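PDB 2FGQ: outer membrane porin protein 32 from Delftia acidovorans, which forms anion-selective channels across the bacterial outer membrane as a homotrimeric porin, captured with D-malate bound. Local coordinates for residues 113-118 and 220-225; 119-124 and 236-241; 123-128 and 193-198. One frame throughout, in Å; residues are numbered along the deposited sequence.

In the fold
All three contacts hold one long loop, the inward-folded chain after helix 96-101, against the inner side of the 16-stranded barrel. Interactions 1 and 2 end on the adjacent strands 218-230 and 235-249, which are paired there through Q224 and S240, and they meet again where W121 NE1 bonds G117 O. Interaction 3 shares A123 and G124 with interaction 2 but reaches strand 183-196 and the turn beyond it. Interaction 1 is fully buried, aromatic and amide in character; interaction 2 is largely buried and rests on an indole face and small apolar groups. Interaction 3, partly buried near a strand end, is held by clear hydrogen bonds between its segments and by a bridging water.

Interaction 1 (113-118 and 220-225); sequences GPFMGF and SGLLQQ
F115 CA lies 8.7 Å from L222 CA and G117 CA lies 6.8 Å from Q224 CA, so the irregular chain 113-118 stands a side chain's length from strand 220-225. This is part of the third loop of a 16-stranded porin, the one that folds into the barrel and narrows the channel. F115 has CG anti to its backbone N (chi1 -177°), and its ring reaches toward the strand. There the CD1 methyl of L222 makes a CH-pi contact, 4.1 Å from the F115 ring centroid and 27° off the normal. The opposite face of that ring is covered by G117 N, 3.4 Å above the plane and over its centre, so the phenyl is sandwiched between its own loop and the strand. Q224 extends its chain fully and delivers its amide between the loop residues. Its OE1 sits over one face of the F118 ring, offset toward the rim and 3.3 Å from CZ, with the two planes 78° apart; the same oxygen is hydrogen-bonded to T207 OG1. Its NE2 comes within 3.1 Å of G117 C, and a CB on this glycine would lie only 2.3 Å from NE2, so no side chain fits. Around the contact, F118 packs on S98 and L101 of helix 96-101 and on E205 of strand 199-213, while F115 also touches S240 and M242 of strand 235-249.

Interaction 2 (119-124 and 236-241); sequences RNWAAG and IKTNSY
W121 and A122, the two central residues of a type I beta turn from N120 to A123, meet strand 236-241 where the pore-narrowing loop of the porin lies on the barrel wall. The main contact is CH-pi. T238 has CG2 anti to its backbone N, and this methyl lies over the six-membered ring of W121, 3.5 Å from the centroid and only 8° off the normal. R119 CG covers the opposite face of the indole, 3.4 Å above the plane but offset toward the rim, so the ring is clamped between its own loop and the strand. The apolar contact is smaller: A122 CB touches I236 CD1 at 3.7 Å, and A122 also packs on F228 of strand 218-230. Polar groups contribute without any hydrogen bond between the two segments. T238 OG1 lies over the indole, 3.6 Å from W121 CG, whereas W121 NE1 bonds back to G117 O. An alanine in place of W121 would probably leave the T238 methyl without the ring it covers and G117 O without its indole N-H. Hydrogen bonds within the loop tie off the turn through the amide of N120. G124 N donates to N120 OD1 at 2.8 Å, in the carbonyl plane and on a lone pair, while N120 ND2 reaches G124 O at 2.9 Å with an N-H...O angle of 159°.

Interaction 3 (123-128 and 193-198); sequences AGQGAD and KTAVGG
Q125 meets the end of strand 193-196 with both its backbone and its side chain. Its N-H donates to A195 O at 2.9 Å, nearly along the C=O axis, and the preceding G124 adds a CA-H...O contact to the same oxygen at 3.4 Å. The Q125 side chain has CG anti to the carbonyl carbon (chi1 -64°) and continues extended. Its OE1 accepts from G198 N at 2.8 Å, a nearly straight bond (161° at hydrogen) although the donor is tilted 25° from the carbonyl plane. The same OE1 rests 3.3 Å from A195 CB. T194 places OG1 anti to its backbone N, leaving CG2 in the crowded position between N and carbonyl carbon. That hydroxyl bonds to D129 OD2, which also accepts from G126 N, so one carboxylate joins loop and strand. A water completes the seam, donating to A123 O at 2.7 Å and accepting from G197 N. Every one of these bonds has a backbone group as donor or acceptor, except that between T194 and D129. This chemistry implies that the loop is held here by a mix of main-chain and side-chain hydrogen bonds, at a partly buried site where a water can take part.

Interaction 1 (113-118 and 220-225)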
loop_
_atom_site.group_PDB
_atom_site.type_symbol
_atom_site.label_atom_id
_atom_site.label_comp_id
_atom_site.label_asym_id
_atom_site.label_seq_id
_atom_site.Cartn_x
_atom_site.Cartn_y
_atom_site.Cartn_z
ATOM N N GLY A 113 13.317 -20.223 14.187
ATOM C CA GLY A 113 14.657 -20.738 14.372
ATOM C C GLY A 113 15.836 -19.797 14.396
ATOM O O GLY A 113 16.903 -20.273 14.702
ATOM N N PRO A 114 15.732 -18.525 14.006
ATOM C CA PRO A 114 16.924 -17.851 13.530
ATOM C C PRO A 114 17.726 -17.253 14.669
ATOM O O PRO A 114 17.288 -17.139 15.806
ATOM C CB PRO A 114 16.376 -16.750 12.631
ATOM C CG PRO A 114 15.182 -16.327 13.319
ATOM C CD PRO A 114 14.572 -17.620 13.951
ATOM N N PHE A 115 18.914 -16.865 14.305
ATOM C CA PHE A 115 19.775 -16.075 15.187
ATOM C C PHE A 115 19.076 -14.778 15.543
ATOM O O PHE A 115 18.530 -14.091 14.650
ATOM C CB PHE A 115 21.041 -15.762 14.427
ATOM C CG PHE A 115 22.071 -15.009 15.210
ATOM C CD1 PHE A 115 22.601 -15.551 16.370
ATOM C CD2 PHE A 115 22.500 -13.797 14.782
ATOM C CE1 PHE A 115 23.611 -14.854 17.082
ATOM C CE2 PHE A 115 23.501 -13.097 15.475
ATOM C CZ PHE A 115 24.031 -13.635 16.631
ATOM N N MET A 116 19.093 -14.426 16.825
ATOM C CA MET A 116 18.377 -13.220 17.311
ATOM C C MET A 116 19.304 -12.043 17.591
ATOM O O MET A 116 18.884 -11.078 18.207
ATOM C CB MET A 116 17.648 -13.531 18.634
ATOM C CG MET A 116 16.650 -14.596 18.576
ATOM S SD MET A 116 15.947 -14.861 20.308
ATOM C CE MET A 116 15.632 -13.298 20.848
ATOM N N GLY A 117 20.586 -12.142 17.241
ATOM C CA GLY A 117 21.521 -11.064 17.561
ATOM C C GLY A 117 21.102 -9.673 17.051
ATOM O O GLY A 117 21.287 -8.657 17.732
ATOM N N PHE A 118 20.554 -9.637 15.837
ATOM C CA PHE A 118 20.083 -8.365 15.234
ATOM C C PHE A 118 18.705 -8.081 15.785
ATOM O O PHE A 118 17.685 -8.321 15.112
ATOM C CB PHE A 118 20.094 -8.402 13.704
ATOM C CG PHE A 118 21.454 -8.557 13.097
ATOM C CD1 PHE A 118 22.201 -7.435 12.827
ATOM C CD2 PHE A 118 21.965 -9.800 12.749
ATOM C CE1 PHE A 118 23.432 -7.516 12.224
ATOM C CE2 PHE A 118 23.281 -9.904 12.186
ATOM C CZ PHE A 118 23.980 -8.748 11.910
ATOM N N SER A 220 28.340 -23.497 10.036
ATOM C CA SER A 220 28.283 -22.040 10.046
ATOM C C SER A 220 28.264 -21.532 11.489
ATOM O O SER A 220 27.665 -22.142 12.330
ATOM C CB SER A 220 27.011 -21.604 9.319
ATOM O OG SER A 220 27.073 -20.214 9.035
ATOM N N GLY A 221 28.966 -20.442 11.760
ATOM C CA GLY A 221 29.021 -19.834 13.073
ATOM C C GLY A 221 29.030 -18.301 13.010
ATOM O O GLY A 221 29.432 -17.682 12.013
ATOM N N LEU A 222 28.571 -17.683 14.097
ATOM C CA LEU A 222 28.442 -16.216 14.173
ATOM C C LEU A 222 28.720 -15.869 15.652
ATOM O O LEU A 222 28.228 -16.553 16.557
ATOM C CB LEU A 222 27.013 -15.775 13.835
ATOM C CG LEU A 222 26.519 -15.267 12.462
ATOM C CD1 LEU A 222 25.009 -15.087 12.445
ATOM C CD2 LEU A 222 27.146 -13.938 12.042
ATOM N N LEU A 223 29.487 -14.811 15.873
ATOM C CA LEU A 223 29.659 -14.168 17.178
ATOM C C LEU A 223 29.335 -12.692 17.013
ATOM O O LEU A 223 29.733 -12.082 16.032
ATOM C CB LEU A 223 31.118 -14.257 17.616
ATOM C CG LEU A 223 31.741 -15.632 17.615
ATOM C CD1 LEU A 223 33.228 -15.468 17.729
ATOM C CD2 LEU A 223 31.156 -16.413 18.789
ATOM N N GLN A 224 28.674 -12.099 17.995
ATOM C CA GLN A 224 28.320 -10.712 17.909
ATOM C C GLN A 224 28.266 -10.080 19.279
ATOM O O GLN A 224 27.755 -10.687 20.219
ATOM C CB GLN A 224 26.925 -10.540 17.265
ATOM C CG GLN A 224 26.550 -9.110 16.930
ATOM C CD GLN A 224 25.209 -9.042 16.220
ATOM O OE1 GLN A 224 25.134 -8.621 15.032
ATOM N NE2 GLN A 224 24.151 -9.472 16.902
ATOM N N GLN A 225 28.796 -8.866 19.380
ATOM C CA GLN A 225 28.594 -8.027 20.562
ATOM C C GLN A 225 27.870 -6.781 20.142
ATOM O O GLN A 225 28.312 -6.085 19.228
ATOM C CB GLN A 225 29.902 -7.653 21.250
ATOM C CG GLN A 225 29.660 -6.815 22.470
ATOM C CD GLN A 225 30.918 -6.582 23.274
ATOM O OE1 GLN A 225 31.572 -5.562 23.101
ATOM N NE2 GLN A 225 31.288 -7.537 24.117
#

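Interaction 2 (119-124 and 236-241)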
loop_
_atom_site.group_PDB
_atom_site.type_symbol
_atom_site.label_atom_id
_atom_site.label_comp_id
_atom_site.label_asym_id
_atom_site.label_seq_id
_atom_site.Cartn_x
_atom_site.Cartn_y
_atom_site.Cartn_z
ATOM N N ARG A 119 18.670 -7.532 16.990
ATOM C CA ARG A 119 17.414 -7.178 17.649
ATOM C C ARG A 119 17.644 -5.938 18.527
ATOM O O ARG A 119 18.788 -5.551 18.813
ATOM C CB ARG A 119 16.738 -8.347 18.376
ATOM C CG ARG A 119 17.386 -8.727 19.613
ATOM C CD ARG A 119 16.709 -9.944 20.281
ATOM N NE ARG A 119 15.331 -9.665 20.702
ATOM C CZ ARG A 119 14.988 -9.022 21.814
ATOM N NH1 ARG A 119 15.896 -8.572 22.662
ATOM N NH2 ARG A 119 13.709 -8.792 22.067
ATOM N N ASN A 120 16.568 -5.296 18.917
ATOM C CA ASN A 120 16.615 -4.108 19.757
ATOM C C ASN A 120 16.704 -4.491 21.239
ATOM O O ASN A 120 15.739 -4.418 22.007
ATOM C CB ASN A 120 15.397 -3.249 19.448
ATOM C CG ASN A 120 15.438 -1.909 20.118
ATOM O OD1 ASN A 120 16.438 -1.532 20.778
ATOM N ND2 ASN A 120 14.362 -1.133 19.914
ATOM N N TRP A 121 17.919 -4.815 21.631
ATOM C CA TRP A 121 18.203 -5.312 22.968
ATOM C C TRP A 121 17.900 -4.324 24.078
ATOM O O TRP A 121 17.683 -4.738 25.243
ATOM C CB TRP A 121 19.686 -5.756 23.080
ATOM C CG TRP A 121 20.018 -6.968 22.256
ATOM C CD1 TRP A 121 20.688 -7.000 21.079
ATOM C CD2 TRP A 121 19.686 -8.320 22.562
ATOM N NE1 TRP A 121 20.800 -8.290 20.623
ATOM C CE2 TRP A 121 20.174 -9.124 21.513
ATOM C CE3 TRP A 121 19.003 -8.949 23.624
ATOM C CZ2 TRP A 121 20.026 -10.512 21.502
ATOM C CZ3 TRP A 121 18.841 -10.336 23.596
ATOM C CH2 TRP A 121 19.349 -11.094 22.544
ATOM N N ALA A 122 17.950 -3.023 23.748
ATOM C CA ALA A 122 17.869 -1.949 24.751
ATOM C C ALA A 122 16.594 -1.157 24.704
ATOM O O ALA A 122 16.490 -0.118 25.356
ATOM C CB ALA A 122 19.016 -0.998 24.557
ATOM N N ALA A 123 15.636 -1.608 23.911
ATOM C CA ALA A 123 14.452 -0.774 23.639
ATOM C C ALA A 123 14.819 0.645 23.182
ATOM O O ALA A 123 14.215 1.669 23.576
ATOM C CB ALA A 123 13.477 -0.744 24.860
ATOM N N GLY A 124 15.797 0.709 22.283
ATOM C CA GLY A 124 16.075 1.942 21.571
ATOM C C GLY A 124 14.844 2.468 20.850
ATOM O O GLY A 124 13.955 1.713 20.432
ATOM N N ILE A 236 23.851 -1.176 27.835
ATOM C CA ILE A 236 23.147 -2.440 27.712
ATOM C C ILE A 236 23.910 -3.219 26.668
ATOM O O ILE A 236 23.867 -2.887 25.476
ATOM C CB ILE A 236 21.659 -2.205 27.312
ATOM C CG1 ILE A 236 20.948 -1.535 28.496
ATOM C CG2 ILE A 236 20.977 -3.525 26.936
ATOM C CD1 ILE A 236 19.516 -1.156 28.252
ATOM N N LYS A 237 24.658 -4.216 27.138
ATOM C CA LYS A 237 25.583 -4.993 26.331
ATOM C C LYS A 237 25.057 -6.423 26.241
ATOM O O LYS A 237 24.705 -7.017 27.243
ATOM C CB LYS A 237 27.001 -4.971 26.947
ATOM C CG LYS A 237 28.005 -5.720 26.137
ATOM C CD LYS A 237 29.448 -5.338 26.575
ATOM C CE LYS A 237 29.932 -6.211 27.626
ATOM N NZ LYS A 237 31.340 -5.735 28.067
ATOM N N THR A 238 25.107 -6.990 25.042
ATOM C CA THR A 238 24.690 -8.338 24.805
ATOM C C THR A 238 25.701 -9.025 23.894
ATOM O O THR A 238 26.067 -8.471 22.849
ATOM C CB THR A 238 23.311 -8.348 24.096
ATOM O OG1 THR A 238 22.356 -7.587 24.865
ATOM C CG2 THR A 238 22.753 -9.770 24.016
ATOM N N ASN A 239 26.169 -10.207 24.310
ATOM C CA ASN A 239 27.008 -11.071 23.495
ATOM C C ASN A 239 26.144 -12.212 22.976
ATOM O O ASN A 239 25.514 -12.942 23.769
ATOM C CB ASN A 239 28.159 -11.623 24.337
ATOM C CG ASN A 239 29.128 -10.538 24.822
ATOM O OD1 ASN A 239 29.304 -9.513 24.188
ATOM N ND2 ASN A 239 29.791 -10.807 25.965
ATOM N N SER A 240 26.168 -12.413 21.663
ATOM C CA SER A 240 25.325 -13.411 21.012
ATOM C C SER A 240 26.188 -14.363 20.202
ATOM O O SER A 240 27.118 -13.941 19.532
ATOM C CB SER A 240 24.291 -12.744 20.090
ATOM O OG SER A 240 23.453 -11.829 20.797
ATOM N N TYR A 241 25.898 -15.648 20.288
ATOM C CA TYR A 241 26.719 -16.693 19.678
ATOM C C TYR A 241 25.823 -17.698 18.975
ATOM O O TYR A 241 24.743 -17.991 19.458
ATOM C CB TYR A 241 27.444 -17.486 20.765
ATOM C CG TYR A 241 28.226 -16.691 21.796
ATOM C CD1 TYR A 241 27.600 -16.071 22.856
ATOM C CD2 TYR A 241 29.592 -16.624 21.732
ATOM C CE1 TYR A 241 28.315 -15.375 23.810
ATOM C CE2 TYR A 241 30.335 -15.916 22.693
ATOM C CZ TYR A 241 29.671 -15.284 23.726
ATOM O OH TYR A 241 30.375 -14.602 24.702
#

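Interaction 3 (123-128 and 193-198)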
loop_
_atom_site.group_PDB
_atom_site.type_symbol
_atom_site.label_atom_id
_atom_site.label_comp_id
_atom_site.label_asym_id
_atom_site.label_seq_id
_atom_site.Cartn_x
_atom_site.Cartn_y
_atom_site.Cartn_z
ATOM N N ALA A 123 15.636 -1.608 23.911
ATOM C CA ALA A 123 14.452 -0.774 23.639
ATOM C C ALA A 123 14.819 0.645 23.182
ATOM O O ALA A 123 14.215 1.669 23.576
ATOM C CB ALA A 123 13.477 -0.744 24.860
ATOM N N GLY A 124 15.797 0.709 22.283
ATOM C CA GLY A 124 16.075 1.942 21.571
ATOM C C GLY A 124 14.844 2.468 20.850
ATOM O O GLY A 124 13.955 1.713 20.432
ATOM N N GLN A 125 14.814 3.778 20.706
ATOM C CA GLN A 125 13.659 4.501 20.171
ATOM C C GLN A 125 13.733 4.852 18.674
ATOM O O GLN A 125 12.822 5.527 18.127
ATOM C CB GLN A 125 13.480 5.775 21.011
ATOM C CG GLN A 125 13.140 5.492 22.449
ATOM C CD GLN A 125 13.228 6.721 23.318
ATOM O OE1 GLN A 125 14.332 7.181 23.613
ATOM N NE2 GLN A 125 12.085 7.287 23.668
ATOM N N GLY A 126 14.802 4.415 18.019
ATOM C CA GLY A 126 14.989 4.611 16.583
ATOM C C GLY A 126 14.089 3.691 15.766
ATOM O O GLY A 126 13.541 2.744 16.288
ATOM N N ALA A 127 13.994 3.959 14.478
ATOM C CA ALA A 127 13.133 3.173 13.576
ATOM C C ALA A 127 13.697 1.776 13.343
ATOM O O ALA A 127 12.933 0.820 13.137
ATOM C CB ALA A 127 13.004 3.901 12.248
ATOM N N ASP A 128 15.027 1.642 13.413
ATOM C CA ASP A 128 15.684 0.395 13.019
ATOM C C ASP A 128 16.792 0.020 14.007
ATOM O O ASP A 128 17.932 -0.275 13.636
ATOM C CB ASP A 128 16.234 0.501 11.599
ATOM C CG ASP A 128 15.138 0.653 10.567
ATOM O OD1 ASP A 128 14.397 -0.370 10.309
ATOM O OD2 ASP A 128 14.915 1.760 10.018
ATOM N N LYS A 193 23.199 5.890 15.731
ATOM C CA LYS A 193 22.786 6.841 16.755
ATOM C C LYS A 193 21.323 6.567 17.115
ATOM O O LYS A 193 20.475 6.422 16.249
ATOM C CB LYS A 193 22.950 8.270 16.257
ATOM C CG LYS A 193 24.377 8.686 15.968
ATOM C CD LYS A 193 25.187 8.817 17.232
ATOM C CE LYS A 193 26.632 9.212 17.004
ATOM N NZ LYS A 193 27.278 9.518 18.352
ATOM N N THR A 194 21.026 6.582 18.399
ATOM C CA THR A 194 19.682 6.394 18.872
ATOM C C THR A 194 19.417 7.097 20.182
ATOM O O THR A 194 20.188 7.958 20.606
ATOM C CB THR A 194 19.363 4.914 18.885
ATOM O OG1 THR A 194 17.935 4.725 19.048
ATOM C CG2 THR A 194 20.085 4.119 19.972
ATOM N N ALA A 195 18.310 6.736 20.809
ATOM C CA ALA A 195 17.988 7.185 22.160
ATOM C C ALA A 195 17.378 6.034 22.917
ATOM O O ALA A 195 16.695 5.204 22.324
ATOM C CB ALA A 195 17.038 8.417 22.140
ATOM N N VAL A 196 17.584 6.015 24.227
ATOM C CA VAL A 196 16.923 5.057 25.108
ATOM C C VAL A 196 16.359 5.871 26.239
ATOM O O VAL A 196 17.085 6.654 26.881
ATOM C CB VAL A 196 17.937 4.056 25.662
ATOM C CG1 VAL A 196 17.209 3.158 26.668
ATOM C CG2 VAL A 196 18.580 3.247 24.533
ATOM N N GLY A 197 15.057 5.752 26.465
ATOM C CA GLY A 197 14.405 6.593 27.452
ATOM C C GLY A 197 14.571 8.091 27.268
ATOM O O GLY A 197 14.562 8.831 28.251
ATOM N N GLY A 198 14.709 8.553 26.024
ATOM C CA GLY A 198 14.921 9.937 25.709
ATOM C C GLY A 198 16.343 10.455 25.855
ATOM O O GLY A 198 16.582 11.637 25.685
HETATM O O HOH W 1 13.541 3.455 25.474
#